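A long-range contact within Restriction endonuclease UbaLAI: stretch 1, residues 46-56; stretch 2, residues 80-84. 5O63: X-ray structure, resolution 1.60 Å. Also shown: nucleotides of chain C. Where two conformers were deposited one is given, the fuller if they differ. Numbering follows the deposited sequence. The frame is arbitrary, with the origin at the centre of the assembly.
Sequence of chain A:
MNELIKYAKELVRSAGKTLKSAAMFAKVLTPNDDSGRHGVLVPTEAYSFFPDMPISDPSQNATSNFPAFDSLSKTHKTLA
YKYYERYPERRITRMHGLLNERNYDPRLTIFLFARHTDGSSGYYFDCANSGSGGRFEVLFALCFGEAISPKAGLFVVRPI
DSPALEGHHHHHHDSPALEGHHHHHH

Stretch 1, residues 46-56: AYSFFPDMPIS
Stretch 2 (80-84) AYKYY

Residues 80-84 form an extended strand whose alternate side chains face stretch 1, a mostly irregular segment in which residues 47-49 have helical phi/psi angles. The register pairs Met53 with Tyr81 and Ile55 with Tyr83, each with CA atoms 8.1 Å apart, so the two segments run in the same direction here, too far apart for backbone pairing; side chains fill the gap, burying 397 Å² in total.

Ala80 makes no contact. Tyr81 (chi1 t, chi2 23°) is the centrepiece, its ring clamped between Met53 and Phe50. Met53, with chi angles t, t, p, sets CE 3.5 Å from the centroid of the Tyr81 ring, almost on the normal, while its SD lies 3.4 Å from Tyr81 O. Over the opposite face, the Phe50 ring (chi1 m, chi2 -73°) is oblique, at 41°, and Phe50 CB approaches Tyr81 CE2 to 3.6 Å. The phenol suits this site because its flat faces accept apolar groups while its tip stays polar: one water links Tyr81 OH (2.8 Å) to Tyr47 O (2.7 Å) and Pro51 O (2.6 Å).

Lys82 points away, its NZ donating to DC3 OP1 at 2.7 Å. Tyr83 (chi1 t, chi2 72°) turns back; Ile55 CG2 (chi1 m, chi2 97°, between wells) covers one ring face, 3.9 Å from Tyr83 CE2. Tyr84 leaves the contact, its OH donating to DC4 OP2 at 2.5 Å.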

ATOM      1  N   ALA A  46      -7.007  -6.511  -6.213  1.00 22.90           N
ATOM      2  CA  ALA A  46      -6.085  -5.387  -6.245  1.00 24.96           C
ATOM      3  C   ALA A  46      -4.888  -5.587  -7.204  1.00 28.21           C
ATOM      4  O   ALA A  46      -4.078  -4.697  -7.347  1.00 25.63           O
ATOM      5  CB  ALA A  46      -5.569  -5.071  -4.832  1.00 23.97           C
ATOM      6  N   TYR A  47      -4.801  -6.708  -7.907  1.00 28.50           N
ATOM      7  CA  TYR A  47      -3.691  -6.888  -8.860  1.00 27.11           C
ATOM      8  C   TYR A  47      -3.590  -5.738  -9.893  1.00 31.60           C
ATOM      9  O   TYR A  47      -2.505  -5.235 -10.183  1.00 32.78           O
ATOM     10  CB  TYR A  47      -3.831  -8.213  -9.635  1.00 30.95           C
ATOM     11  CG  TYR A  47      -3.608  -9.506  -8.840  1.00 29.60           C
ATOM     12  CD1 TYR A  47      -3.325  -9.481  -7.476  1.00 22.22           C
ATOM     13  CD2 TYR A  47      -3.721 -10.748  -9.473  1.00 34.10           C
ATOM     14  CE1 TYR A  47      -3.110 -10.679  -6.773  1.00 24.02           C
ATOM     15  CE2 TYR A  47      -3.524 -11.933  -8.791  1.00 34.03           C
ATOM     16  CZ  TYR A  47      -3.211 -11.891  -7.445  1.00 28.81           C
ATOM     17  OH  TYR A  47      -3.034 -13.099  -6.805  1.00 26.73           O
ATOM     18  N   SER A  48      -4.730  -5.313 -10.420  1.00 31.97           N
ATOM     19  CA  SER A  48      -4.705  -4.279 -11.459  1.00 34.42           C
ATOM     20  C   SER A  48      -4.181  -2.890 -10.960  1.00 32.85           C
ATOM     21  O   SER A  48      -3.845  -2.015 -11.778  1.00 33.19           O
ATOM     22  CB  SER A  48      -6.094  -4.151 -12.096  1.00 34.32           C
ATOM     23  OG  SER A  48      -7.074  -3.726 -11.168  1.00 35.83           O
ATOM     24  N   PHE A  49      -4.115  -2.689  -9.637  1.00 28.30           N
ATOM     25  CA  PHE A  49      -3.612  -1.419  -9.082  1.00 26.29           C
ATOM     26  C   PHE A  49      -2.085  -1.361  -9.240  1.00 27.17           C
ATOM     27  O   PHE A  49      -1.502  -0.317  -9.537  1.00 27.99           O
ATOM     28  CB  PHE A  49      -3.992  -1.282  -7.576  1.00 27.20           C
ATOM     29  CG  PHE A  49      -3.284  -0.173  -6.854  1.00 24.76           C
ATOM     30  CD1 PHE A  49      -2.103  -0.440  -6.165  1.00 21.21           C
ATOM     31  CD2 PHE A  49      -3.758   1.126  -6.872  1.00 27.07           C
ATOM     32  CE1 PHE A  49      -1.423   0.569  -5.500  1.00 24.42           C
ATOM     33  CE2 PHE A  49      -3.097   2.152  -6.181  1.00 24.49           C
ATOM     34  CZ  PHE A  49      -1.905   1.862  -5.514  1.00 24.79           C
ATOM     35  N   PHE A  50      -1.457  -2.524  -9.096  1.00 26.59           N
ATOM     36  CA  PHE A  50      -0.007  -2.617  -9.220  1.00 28.63           C
ATOM     37  C   PHE A  50       0.485  -2.699 -10.648  1.00 31.56           C
ATOM     38  O   PHE A  50      -0.309  -2.881 -11.584  1.00 32.68           O
ATOM     39  CB  PHE A  50       0.479  -3.817  -8.400  1.00 27.32           C
ATOM     40  CG  PHE A  50       0.350  -3.572  -6.930  1.00 24.50           C
ATOM     41  CD1 PHE A  50       1.240  -2.668  -6.281  1.00 24.06           C
ATOM     42  CD2 PHE A  50      -0.706  -4.131  -6.223  1.00 25.34           C
ATOM     43  CE1 PHE A  50       1.110  -2.399  -4.893  1.00 22.63           C
ATOM     44  CE2 PHE A  50      -0.862  -3.876  -4.842  1.00 24.95           C
ATOM     45  CZ  PHE A  50       0.039  -3.042  -4.159  1.00 20.96           C
ATOM     46  N   PRO A  51       1.791  -2.496 -10.834  1.00 31.70           N
ATOM     47  CA  PRO A  51       2.305  -2.505 -12.205  1.00 33.86           C
ATOM     48  C   PRO A  51       2.038  -3.858 -12.863  1.00 38.28           C
ATOM     49  O   PRO A  51       1.856  -4.881 -12.181  1.00 33.06           O
ATOM     50  CB  PRO A  51       3.820  -2.273 -12.020  1.00 37.02           C
ATOM     51  CG  PRO A  51       3.948  -1.612 -10.757  1.00 33.67           C
ATOM     52  CD  PRO A  51       2.851  -2.142  -9.865  1.00 32.02           C
ATOM     53  N   ASP A  52       1.988  -3.865 -14.187  0.50 44.68           N
ATOM     54  CA  ASP A  52       1.924  -5.118 -14.901  0.50 48.13           C
ATOM     55  C   ASP A  52       3.145  -5.946 -14.522  0.50 46.72           C
ATOM     56  O   ASP A  52       4.270  -5.443 -14.494  0.50 47.24           O
ATOM     57  CB  ASP A  52       1.869  -4.890 -16.415  0.50 53.70           C
ATOM     58  CG  ASP A  52       0.548  -4.300 -16.869  0.50 56.26           C
ATOM     59  OD1 ASP A  52      -0.496  -4.626 -16.272  0.50 54.24           O
ATOM     60  OD2 ASP A  52       0.557  -3.515 -17.841  0.50 61.20           O
ATOM     61  N   MET A  53       2.912  -7.204 -14.180  1.00 43.25           N
ATOM     62  CA  MET A  53       3.990  -8.130 -13.975  1.00 42.36           C
ATOM     63  C   MET A  53       3.697  -9.288 -14.890  1.00 46.89           C
ATOM     64  O   MET A  53       2.828 -10.081 -14.599  1.00 43.47           O
ATOM     65  CB  MET A  53       4.100  -8.603 -12.516  1.00 41.88           C
ATOM     66  CG  MET A  53       5.121  -9.717 -12.346  1.00 42.29           C
ATOM     67  SD  MET A  53       5.739  -9.914 -10.676  1.00 42.74           S
ATOM     68  CE  MET A  53       4.182  -9.953  -9.829  1.00 34.98           C
ATOM     69  N   PRO A  54       4.386  -9.362 -16.035  1.00 54.53           N
ATOM     70  CA  PRO A  54       4.103 -10.526 -16.868  1.00 55.50           C
ATOM     71  C   PRO A  54       4.496 -11.804 -16.128  1.00 48.12           C
ATOM     72  O   PRO A  54       5.510 -11.855 -15.424  1.00 46.72           O
ATOM     73  CB  PRO A  54       4.971 -10.290 -18.100  1.00 61.97           C
ATOM     74  CG  PRO A  54       6.134  -9.517 -17.553  1.00 62.60           C
ATOM     75  CD  PRO A  54       5.567  -8.616 -16.500  1.00 58.25           C
ATOM     76  N   ILE A  55       3.626 -12.800 -16.217  1.00 43.19           N
ATOM     77  CA  ILE A  55       3.904 -14.139 -15.696  1.00 40.76           C
ATOM     78  C   ILE A  55       4.021 -15.034 -16.931  1.00 40.97           C
ATOM     79  O   ILE A  55       3.011 -15.509 -17.471  1.00 41.24           O
ATOM     80  CB  ILE A  55       2.779 -14.624 -14.732  1.00 37.63           C
ATOM     81  CG1 ILE A  55       2.780 -13.791 -13.452  1.00 42.13           C
ATOM     82  CG2 ILE A  55       2.943 -16.077 -14.339  1.00 34.34           C
ATOM     83  CD1 ILE A  55       1.802 -12.719 -13.508  1.00 46.82           C
ATOM     84  N   SER A  56       5.253 -15.222 -17.401  1.00 40.54           N
ATOM     85  CA  SER A  56       5.509 -15.856 -18.688  1.00 46.48           C
ATOM     86  C   SER A  56       5.234 -17.338 -18.607  1.00 46.94           C
ATOM     87  O   SER A  56       4.924 -17.998 -19.614  1.00 49.82           O
ATOM     88  CB  SER A  56       6.955 -15.613 -19.123  1.00 50.41           C
ATOM     89  OG  SER A  56       7.862 -16.020 -18.102  1.00 51.82           O
ATOM     90  N   ALA A  80       9.314  -4.764  -3.757  1.00 18.25           N
ATOM     91  CA  ALA A  80       9.281  -5.966  -4.591  1.00 19.01           C
ATOM     92  C   ALA A  80       7.872  -6.487  -4.685  1.00 22.26           C
ATOM     93  O   ALA A  80       7.127  -6.475  -3.700  1.00 22.19           O
ATOM     94  CB  ALA A  80      10.235  -7.086  -4.057  1.00 19.90           C
ATOM     95  N   TYR A  81       7.517  -6.910  -5.875  1.00 20.62           N
ATOM     96  CA  TYR A  81       6.162  -7.449  -6.160  1.00 20.34           C
ATOM     97  C   TYR A  81       6.388  -8.917  -6.556  1.00 22.86           C
ATOM     98  O   TYR A  81       7.049  -9.226  -7.595  1.00 21.84           O
ATOM     99  CB  TYR A  81       5.536  -6.599  -7.252  1.00 23.92           C
ATOM    100  CG  TYR A  81       4.136  -6.931  -7.709  1.00 22.74           C
ATOM    101  CD1 TYR A  81       3.228  -7.631  -6.893  1.00 23.96           C
ATOM    102  CD2 TYR A  81       3.675  -6.465  -8.947  1.00 25.56           C
ATOM    103  CE1 TYR A  81       1.926  -7.883  -7.334  1.00 27.73           C
ATOM    104  CE2 TYR A  81       2.389  -6.727  -9.386  1.00 28.16           C
ATOM    105  CZ  TYR A  81       1.530  -7.433  -8.574  1.00 30.19           C
ATOM    106  OH  TYR A  81       0.261  -7.683  -9.032  1.00 29.47           O
ATOM    107  N   LYS A  82       5.944  -9.831  -5.687  1.00 20.12           N
ATOM    108  CA  LYS A  82       6.296 -11.239  -5.825  1.00 19.19           C
ATOM    109  C   LYS A  82       5.150 -12.092  -6.310  1.00 22.18           C
ATOM    110  O   LYS A  82       4.032 -11.933  -5.801  1.00 23.10           O
ATOM    111  CB  LYS A  82       6.790 -11.803  -4.473  1.00 20.18           C
ATOM    112  CG  LYS A  82       7.767 -10.889  -3.707  1.00 18.43           C
ATOM    113  CD  LYS A  82       9.168 -10.807  -4.408  1.00 19.02           C
ATOM    114  CE  LYS A  82       9.835 -12.149  -4.391  1.00 24.21           C
ATOM    115  NZ  LYS A  82      11.193 -11.978  -5.002  1.00 23.16           N
ATOM    116  N   TYR A  83       5.402 -12.978  -7.259  1.00 20.68           N
ATOM    117  CA  TYR A  83       4.420 -14.034  -7.632  1.00 21.47           C
ATOM    118  C   TYR A  83       4.980 -15.376  -7.164  1.00 24.04           C
ATOM    119  O   TYR A  83       6.095 -15.743  -7.541  1.00 23.54           O
ATOM    120  CB  TYR A  83       4.208 -14.069  -9.140  1.00 22.89           C
ATOM    121  CG  TYR A  83       3.477 -15.285  -9.605  1.00 26.61           C
ATOM    122  CD1 TYR A  83       2.128 -15.450  -9.353  1.00 24.91           C
ATOM    123  CD2 TYR A  83       4.149 -16.301 -10.314  1.00 28.44           C
ATOM    124  CE1 TYR A  83       1.447 -16.565  -9.816  1.00 26.62           C
ATOM    125  CE2 TYR A  83       3.467 -17.436 -10.763  1.00 28.09           C
ATOM    126  CZ  TYR A  83       2.121 -17.561 -10.503  1.00 28.69           C
ATOM    127  OH  TYR A  83       1.439 -18.675 -10.922  1.00 28.72           O
ATOM    128  N   TYR A  84       4.222 -16.093  -6.346  1.00 23.24           N
ATOM    129  CA  TYR A  84       4.643 -17.392  -5.885  1.00 23.30           C
ATOM    130  C   TYR A  84       3.684 -18.444  -6.405  1.00 25.80           C
ATOM    131  O   TYR A  84       2.481 -18.480  -6.044  1.00 24.73           O
ATOM    132  CB  TYR A  84       4.719 -17.434  -4.369  1.00 20.34           C
ATOM    133  CG  TYR A  84       5.963 -16.734  -3.832  1.00 19.90           C
ATOM    134  CD1 TYR A  84       7.241 -17.215  -4.135  1.00 19.71           C
ATOM    135  CD2 TYR A  84       5.866 -15.613  -3.003  1.00 19.85           C
ATOM    136  CE1 TYR A  84       8.376 -16.580  -3.637  1.00 20.46           C
ATOM    137  CE2 TYR A  84       7.032 -14.979  -2.452  1.00 18.62           C
ATOM    138  CZ  TYR A  84       8.273 -15.482  -2.809  1.00 19.90           C
ATOM    139  OH  TYR A  84       9.435 -14.907  -2.346  1.00 21.96           O
TER
ATOM    140  P    DC C   4      12.557 -16.013  -4.012  1.00 25.15           P
ATOM    141  OP1  DC C   4      13.137 -16.286  -5.388  1.00 29.73           O
ATOM    142  OP2  DC C   4      11.353 -15.094  -3.904  1.00 26.75           O
ATOM    143  O5'  DC C   4      12.097 -17.342  -3.290  1.00 23.63           O
ATOM    144  C5'  DC C   4      13.083 -18.411  -3.246  1.00 24.92           C
ATOM    145  C4'  DC C   4      12.619 -19.509  -2.321  1.00 26.43           C
ATOM    146  O4'  DC C   4      12.505 -18.966  -0.995  1.00 24.99           O
ATOM    147  C3'  DC C   4      11.276 -20.158  -2.671  1.00 30.04           C
ATOM    148  O3'  DC C   4      11.565 -21.397  -3.199  1.00 30.50           O
ATOM    149  C2'  DC C   4      10.631 -20.365  -1.335  1.00 31.90           C
ATOM    150  C1'  DC C   4      11.492 -19.646  -0.324  1.00 29.99           C
ATOM    151  N1   DC C   4      10.683 -18.666   0.432  1.00 24.73           N
ATOM    152  C2   DC C   4      10.181 -19.074   1.673  1.00 23.46           C
ATOM    153  O2   DC C   4      10.453 -20.236   2.073  1.00 23.26           O
ATOM    154  N3   DC C   4       9.467 -18.191   2.405  1.00 20.16           N
ATOM    155  C4   DC C   4       9.166 -16.982   1.906  1.00 19.10           C
ATOM    156  N4   DC C   4       8.388 -16.202   2.658  1.00 19.22           N
ATOM    157  C5   DC C   4       9.676 -16.532   0.634  1.00 21.39           C
ATOM    158  C6   DC C   4      10.409 -17.434  -0.083  1.00 22.77           C
ATOM    159  P    DC C   3      12.157 -10.668  -1.661  1.00 19.66           P
ATOM    160  OP1  DC C   3      12.368 -10.412  -3.126  1.00 24.92           O
ATOM    161  OP2  DC C   3      10.767 -10.660  -1.182  1.00 17.10           O
ATOM    162  O5'  DC C   3      12.720 -12.144  -1.426  1.00 20.08           O
ATOM    163  C5'  DC C   3      14.055 -12.450  -1.968  1.00 21.94           C
ATOM    164  C4'  DC C   3      14.469 -13.839  -1.501  1.00 19.91           C
ATOM    165  O4'  DC C   3      14.504 -13.861  -0.073  1.00 20.01           O
ATOM    166  C3'  DC C   3      13.565 -14.979  -1.838  1.00 21.22           C
ATOM    167  O3'  DC C   3      13.750 -15.407  -3.167  1.00 24.71           O
ATOM    168  C2'  DC C   3      14.048 -16.065  -0.870  1.00 21.23           C
ATOM    169  C1'  DC C   3      14.340 -15.237   0.348  1.00 19.10           C
ATOM    170  N1   DC C   3      13.283 -15.264   1.397  1.00 20.62           N
ATOM    171  C2   DC C   3      13.280 -16.326   2.274  1.00 20.21           C
ATOM    172  O2   DC C   3      14.061 -17.259   2.068  1.00 20.39           O
ATOM    173  N3   DC C   3      12.443 -16.295   3.315  1.00 19.82           N
ATOM    174  C4   DC C   3      11.534 -15.279   3.460  1.00 18.99           C
ATOM    175  N4   DC C   3      10.733 -15.312   4.524  1.00 19.31           N
ATOM    176  C5   DC C   3      11.493 -14.165   2.552  1.00 18.44           C
ATOM    177  C6   DC C   3      12.422 -14.199   1.539  1.00 21.22           C
ATOM    178  P    DT C   5      10.444 -22.379  -3.803  1.00 38.60           P
ATOM    179  OP1  DT C   5      11.245 -23.458  -4.439  1.00 43.73           O
ATOM    180  OP2  DT C   5       9.432 -21.573  -4.487  1.00 34.63           O
ATOM    181  O5'  DT C   5       9.698 -23.016  -2.514  1.00 37.32           O
ATOM    182  C5'  DT C   5      10.437 -23.940  -1.728  1.00 32.61           C
ATOM    183  C4'  DT C   5       9.629 -24.435  -0.532  1.00 33.65           C
ATOM    184  O4'  DT C   5       9.372 -23.286   0.349  1.00 30.08           O
ATOM    185  C3'  DT C   5       8.285 -25.074  -0.834  1.00 35.36           C
ATOM    186  O3'  DT C   5       8.072 -26.116   0.084  1.00 33.48           O
ATOM    187  C2'  DT C   5       7.298 -23.929  -0.517  1.00 28.22           C
ATOM    188  C1'  DT C   5       8.021 -23.298   0.681  1.00 26.81           C
ATOM    189  N1   DT C   5       7.613 -21.945   0.941  1.00 24.35           N
ATOM    190  C2   DT C   5       7.260 -21.590   2.235  1.00 25.88           C
ATOM    191  O2   DT C   5       7.342 -22.359   3.151  1.00 25.20           O
ATOM    192  N3   DT C   5       6.805 -20.314   2.400  1.00 24.17           N
ATOM    193  C4   DT C   5       6.671 -19.355   1.420  1.00 21.76           C
ATOM    194  O4   DT C   5       6.246 -18.253   1.663  1.00 21.82           O
ATOM    195  C5   DT C   5       7.095 -19.768   0.070  1.00 23.31           C
ATOM    196  C7   DT C   5       7.000 -18.785  -1.082  1.00 22.90           C
ATOM    197  C6   DT C   5       7.539 -21.026  -0.099  1.00 22.67           C
HETATM  198  O   HOH W   1      -0.261  -6.172 -11.278  1.00 35.66           O